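Local coordinates for putative pyridoxamine 5-phosphate-dependent dehydrase, Wbdk (Escherichia coli O55:H7, PDB 2GMU), which removes the C3'-hydroxyl of GDP-4-keto-6-deoxy-D-mannose by combined transamination and deoxygenation in the biosynthesis of L-colitose, at residues 30-35 against 250-255. Sequence-based numbering, arbitrary orientation.
Sequences FTMGEY and NVRPLE. With PDG (N-({3-hydroxy-2-methyl-5-[(phosphonooxy)methyl]pyridin-4-yl}methyl)-D-glutamic acid), chain E.
Glu255 reaches from the first turn of helix 255-286 to the start of helix 34-47, where its carboxylate gathers backbone N-H groups. Tyr35 N donates to Glu255 OE2 at 2.8 Å, coming from above the carboxylate plane. OE1 lies against Gly33 N and also accepts from the N-H of Val36. The chain gets there because CG runs anti to the Glu255 backbone N and then bends at chi2 (87°), which turns the acid across the helix start. Glutamate suits the place: an anion long enough to span the gap, probably stabilised by the positive end of the helix dipole. Gly33, the N-cap residue, has no side chain to offer these N-H groups. The Tyr35 ring presents its edge to the same group, CD2 3.1 Å from Glu255 OE2, with ring and carboxylate planes 81° apart. At its own backbone, Glu255 N donates to Phe30 O (3.2 Å), and a water links Met32 N to Pro253 O.

Met32 covers the neighbouring part of the loop. Its SD rests on Arg252 CG at 3.5 Å and on Pro253 CD at 3.7 Å, the Met32 and Arg252 side chains crossing at about a right angle; the flexible thioether fits both the proline ring and the arginine's methylenes. Beyond them, the edge of the Arg252 guanidinium meets the glutamyl carboxylate of PDG: Arg252 NH1 donates nearly straight to PDG OE2 (2.8 Å, 170°), and NH2 to PDG OE1. Arg252 NE forms a salt bridge to Glu196 of the second subunit. Asn250 binds the PDG phosphate through ND2, while its OD1 closes an Asx turn on Arg252 N. Here a helix N-terminus whose backbone N-H groups are gripped by a carboxylate from another helix adjoins the coenzyme-substrate site at the dimer interface, a shared site characteristic of the DegT/DnrJ/EryC1/StrS aminotransferase family.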
ATOM      1  N   PHE A  30     -13.040 -10.322   7.591  1.00 32.02           N
ATOM      2  CA  PHE A  30     -12.449  -9.803   6.375  1.00 40.32           C
ATOM      3  C   PHE A  30     -11.038  -9.235   6.437  1.00 35.82           C
ATOM      4  O   PHE A  30     -10.361  -9.142   5.409  1.00 43.26           O
ATOM      5  CB  PHE A  30     -13.444  -8.891   5.638  1.00 50.23           C
ATOM      6  CG  PHE A  30     -14.836  -9.496   5.582  1.00 54.23           C
ATOM      7  CD1 PHE A  30     -15.877  -8.943   6.325  1.00 53.46           C
ATOM      8  CD2 PHE A  30     -15.114 -10.616   4.795  1.00 54.46           C
ATOM      9  CE1 PHE A  30     -17.162  -9.489   6.277  1.00 63.65           C
ATOM     10  CE2 PHE A  30     -16.389 -11.180   4.734  1.00 54.33           C
ATOM     11  CZ  PHE A  30     -17.418 -10.608   5.481  1.00 49.55           C
ATOM     12  N   THR A  31     -10.596  -8.858   7.631  1.00 69.93           N
ATOM     13  CA  THR A  31      -9.255  -8.315   7.801  1.00 68.98           C
ATOM     14  C   THR A  31      -8.210  -9.425   7.896  1.00 36.55           C
ATOM     15  O   THR A  31      -8.468 -10.488   8.458  1.00 41.33           O
ATOM     16  CB  THR A  31      -9.184  -7.300   8.962  1.00 57.53           C
ATOM     17  OG1 THR A  31      -9.777  -7.846  10.127  1.00 79.75           O
ATOM     18  CG2 THR A  31      -9.947  -6.043   8.554  1.00 45.90           C
ATOM     19  N   MET A  32      -7.034  -9.185   7.317  1.00 41.41           N
ATOM     20  CA  MET A  32      -5.943 -10.152   7.315  1.00 45.38           C
ATOM     21  C   MET A  32      -5.915 -10.997   8.596  1.00 65.16           C
ATOM     22  O   MET A  32      -5.849 -10.480   9.715  1.00 53.06           O
ATOM     23  CB  MET A  32      -4.599  -9.473   6.977  1.00 45.32           C
ATOM     24  CG  MET A  32      -3.389 -10.063   7.684  1.00 58.40           C
ATOM     25  SD  MET A  32      -1.954  -8.956   7.633  1.00 38.29           S
ATOM     26  CE  MET A  32      -1.554  -8.837   9.391  1.00 36.18           C
ATOM     27  N   GLY A  33      -5.998 -12.322   8.444  1.00 42.04           N
ATOM     28  CA  GLY A  33      -6.008 -13.168   9.619  1.00 35.68           C
ATOM     29  C   GLY A  33      -5.458 -14.557   9.383  1.00 41.94           C
ATOM     30  O   GLY A  33      -4.318 -14.718   8.944  1.00 38.14           O
ATOM     31  N   GLU A  34      -6.305 -15.542   9.703  1.00 30.80           N
ATOM     32  CA  GLU A  34      -5.965 -16.954   9.569  1.00 42.37           C
ATOM     33  C   GLU A  34      -5.602 -17.367   8.154  1.00 44.61           C
ATOM     34  O   GLU A  34      -4.558 -17.998   7.959  1.00 45.98           O
ATOM     35  CB  GLU A  34      -7.015 -17.941  10.114  1.00 33.31           C
ATOM     36  CG  GLU A  34      -7.778 -17.510  11.373  1.00100.00           C
ATOM     37  CD  GLU A  34      -9.062 -18.298  11.499  1.00100.00           C
ATOM     38  OE1 GLU A  34      -9.371 -19.202  10.715  1.00100.00           O
ATOM     39  OE2 GLU A  34      -9.829 -17.911  12.508  1.00100.00           O
ATOM     40  N   TYR A  35      -6.469 -17.048   7.179  1.00 25.58           N
ATOM     41  CA  TYR A  35      -6.175 -17.422   5.798  1.00 32.90           C
ATOM     42  C   TYR A  35      -4.839 -16.886   5.307  1.00 33.77           C
ATOM     43  O   TYR A  35      -4.040 -17.600   4.685  1.00 30.70           O
ATOM     44  CB  TYR A  35      -7.321 -17.087   4.844  1.00 31.97           C
ATOM     45  CG  TYR A  35      -8.466 -18.018   5.105  1.00 48.92           C
ATOM     46  CD1 TYR A  35      -8.462 -19.301   4.560  1.00 67.41           C
ATOM     47  CD2 TYR A  35      -9.528 -17.646   5.928  1.00 70.10           C
ATOM     48  CE1 TYR A  35      -9.511 -20.190   4.800  1.00100.00           C
ATOM     49  CE2 TYR A  35     -10.586 -18.521   6.179  1.00 77.31           C
ATOM     50  CZ  TYR A  35     -10.576 -19.794   5.609  1.00 59.38           C
ATOM     51  OH  TYR A  35     -11.609 -20.665   5.862  1.00100.00           O
ATOM     52  N   ASN A 250       0.700   0.557   6.041  1.00 23.78           N
ATOM     53  CA  ASN A 250      -0.433  -0.333   6.162  1.00 35.86           C
ATOM     54  C   ASN A 250      -0.555  -0.903   4.774  1.00 38.90           C
ATOM     55  O   ASN A 250      -1.115  -0.254   3.890  1.00 25.87           O
ATOM     56  CB  ASN A 250      -1.791   0.224   6.640  1.00 23.76           C
ATOM     57  CG  ASN A 250      -2.914  -0.807   6.487  1.00 34.53           C
ATOM     58  OD1 ASN A 250      -2.664  -1.993   6.215  1.00 37.04           O
ATOM     59  ND2 ASN A 250      -4.164  -0.374   6.635  1.00 28.45           N
ATOM     60  N   VAL A 251       0.033  -2.079   4.578  1.00 31.23           N
ATOM     61  CA  VAL A 251      -0.023  -2.715   3.280  1.00 29.17           C
ATOM     62  C   VAL A 251      -0.500  -4.137   3.423  1.00 41.41           C
ATOM     63  O   VAL A 251      -0.081  -5.046   2.706  1.00 32.91           O
ATOM     64  CB  VAL A 251       1.265  -2.620   2.471  1.00 32.59           C
ATOM     65  CG1 VAL A 251       1.577  -1.157   2.161  1.00 34.18           C
ATOM     66  CG2 VAL A 251       2.431  -3.255   3.218  1.00 18.44           C
ATOM     67  N   ARG A 252      -1.393  -4.305   4.384  1.00 28.54           N
ATOM     68  CA  ARG A 252      -1.932  -5.616   4.637  1.00 29.19           C
ATOM     69  C   ARG A 252      -2.742  -6.101   3.458  1.00 26.32           C
ATOM     70  O   ARG A 252      -3.390  -5.319   2.770  1.00 25.60           O
ATOM     71  CB  ARG A 252      -2.867  -5.574   5.831  1.00 30.22           C
ATOM     72  CG  ARG A 252      -2.151  -5.470   7.165  1.00 34.76           C
ATOM     73  CD  ARG A 252      -3.151  -5.390   8.312  1.00 36.60           C
ATOM     74  NE  ARG A 252      -4.163  -4.363   8.084  1.00 33.60           N
ATOM     75  CZ  ARG A 252      -4.746  -3.653   9.045  1.00 47.45           C
ATOM     76  NH1 ARG A 252      -4.461  -3.825  10.333  1.00 30.79           N
ATOM     77  NH2 ARG A 252      -5.644  -2.738   8.702  1.00 38.56           N
ATOM     78  N   PRO A 253      -2.729  -7.402   3.243  1.00 30.23           N
ATOM     79  CA  PRO A 253      -3.537  -7.942   2.182  1.00 34.96           C
ATOM     80  C   PRO A 253      -4.899  -8.255   2.803  1.00 41.30           C
ATOM     81  O   PRO A 253      -5.066  -8.296   4.028  1.00 33.27           O
ATOM     82  CB  PRO A 253      -2.887  -9.278   1.816  1.00 27.45           C
ATOM     83  CG  PRO A 253      -2.193  -9.734   3.090  1.00 29.95           C
ATOM     84  CD  PRO A 253      -2.042  -8.500   3.973  1.00 20.68           C
ATOM     85  N   LEU A 254      -5.882  -8.491   1.958  1.00 27.55           N
ATOM     86  CA  LEU A 254      -7.198  -8.834   2.453  1.00 34.79           C
ATOM     87  C   LEU A 254      -7.255 -10.311   2.782  1.00 32.58           C
ATOM     88  O   LEU A 254      -6.613 -11.144   2.117  1.00 31.82           O
ATOM     89  CB  LEU A 254      -8.293  -8.472   1.434  1.00 31.85           C
ATOM     90  CG  LEU A 254      -8.484  -6.960   1.312  1.00 39.22           C
ATOM     91  CD1 LEU A 254      -9.581  -6.663   0.302  1.00 50.53           C
ATOM     92  CD2 LEU A 254      -8.870  -6.375   2.667  1.00 45.72           C
ATOM     93  N   GLU A 255      -8.023 -10.646   3.805  1.00 30.75           N
ATOM     94  CA  GLU A 255      -8.128 -12.044   4.148  1.00 31.51           C
ATOM     95  C   GLU A 255      -8.519 -12.903   2.940  1.00 39.28           C
ATOM     96  O   GLU A 255      -8.093 -14.052   2.791  1.00 29.43           O
ATOM     97  CB  GLU A 255      -9.052 -12.267   5.348  1.00 31.17           C
ATOM     98  CG  GLU A 255      -9.147 -13.757   5.701  1.00 37.30           C
ATOM     99  CD  GLU A 255      -8.061 -14.208   6.629  1.00 47.62           C
ATOM    100  OE1 GLU A 255      -6.941 -13.734   6.620  1.00 33.87           O
ATOM    101  OE2 GLU A 255      -8.456 -15.164   7.436  1.00 42.26           O
TER
HETATM  102  N1  PDG E 501      -5.156   8.050  10.678  1.00 29.12           N
HETATM  103  C2  PDG E 501      -5.859   8.072  11.808  1.00 21.53           C
HETATM  104  C2A PDG E 501      -5.914   9.307  12.664  1.00 26.02           C
HETATM  105  C3  PDG E 501      -6.560   6.949  12.208  1.00 31.54           C
HETATM  106  O3  PDG E 501      -7.283   6.917  13.348  1.00 28.02           O
HETATM  107  C4  PDG E 501      -6.530   5.830  11.414  1.00 48.37           C
HETATM  108  C4A PDG E 501      -7.345   4.610  11.866  1.00 28.59           C
HETATM  109  C5  PDG E 501      -5.772   5.790  10.237  1.00 31.32           C
HETATM  110  C6  PDG E 501      -5.114   6.960   9.885  1.00 27.31           C
HETATM  111  C5A PDG E 501      -5.899   4.634   9.444  1.00 24.97           C
HETATM  112  OP4 PDG E 501      -6.624   4.224   8.373  1.00 37.29           O
HETATM  113  P   PDG E 501      -6.383   2.664   8.044  1.00 28.40           P
HETATM  114  OP1 PDG E 501      -6.723   1.807   9.190  1.00 33.84           O
HETATM  115  OP2 PDG E 501      -7.337   2.287   6.803  1.00 45.26           O
HETATM  116  OP3 PDG E 501      -4.839   2.417   7.629  1.00 34.45           O
HETATM  117  NA  PDG E 501      -6.473   3.669  12.471  1.00 33.82           N
HETATM  118  CAA PDG E 501      -6.817   2.384  12.490  1.00 89.20           C
HETATM  119  CBA PDG E 501      -5.877   1.345  13.129  1.00 53.48           C
HETATM  120  CGA PDG E 501      -6.551  -0.035  13.151  1.00 52.52           C
HETATM  121  CDA PDG E 501      -6.124  -0.864  11.926  1.00 59.00           C
HETATM  122  OE1 PDG E 501      -5.978  -0.308  10.779  1.00 45.36           O
HETATM  123  OE2 PDG E 501      -5.917  -2.124  12.066  1.00 46.20           O
HETATM  124  CA  PDG E 501      -8.161   1.959  11.864  1.00100.00           C
HETATM  125  OA  PDG E 501      -8.434   2.269  10.648  1.00100.00           O
HETATM  126  OXT PDG E 501      -9.017   1.313  12.563  1.00100.00           O
HETATM  127  O   HOH W   1      -6.715  -6.771   5.626  1.00 33.63           O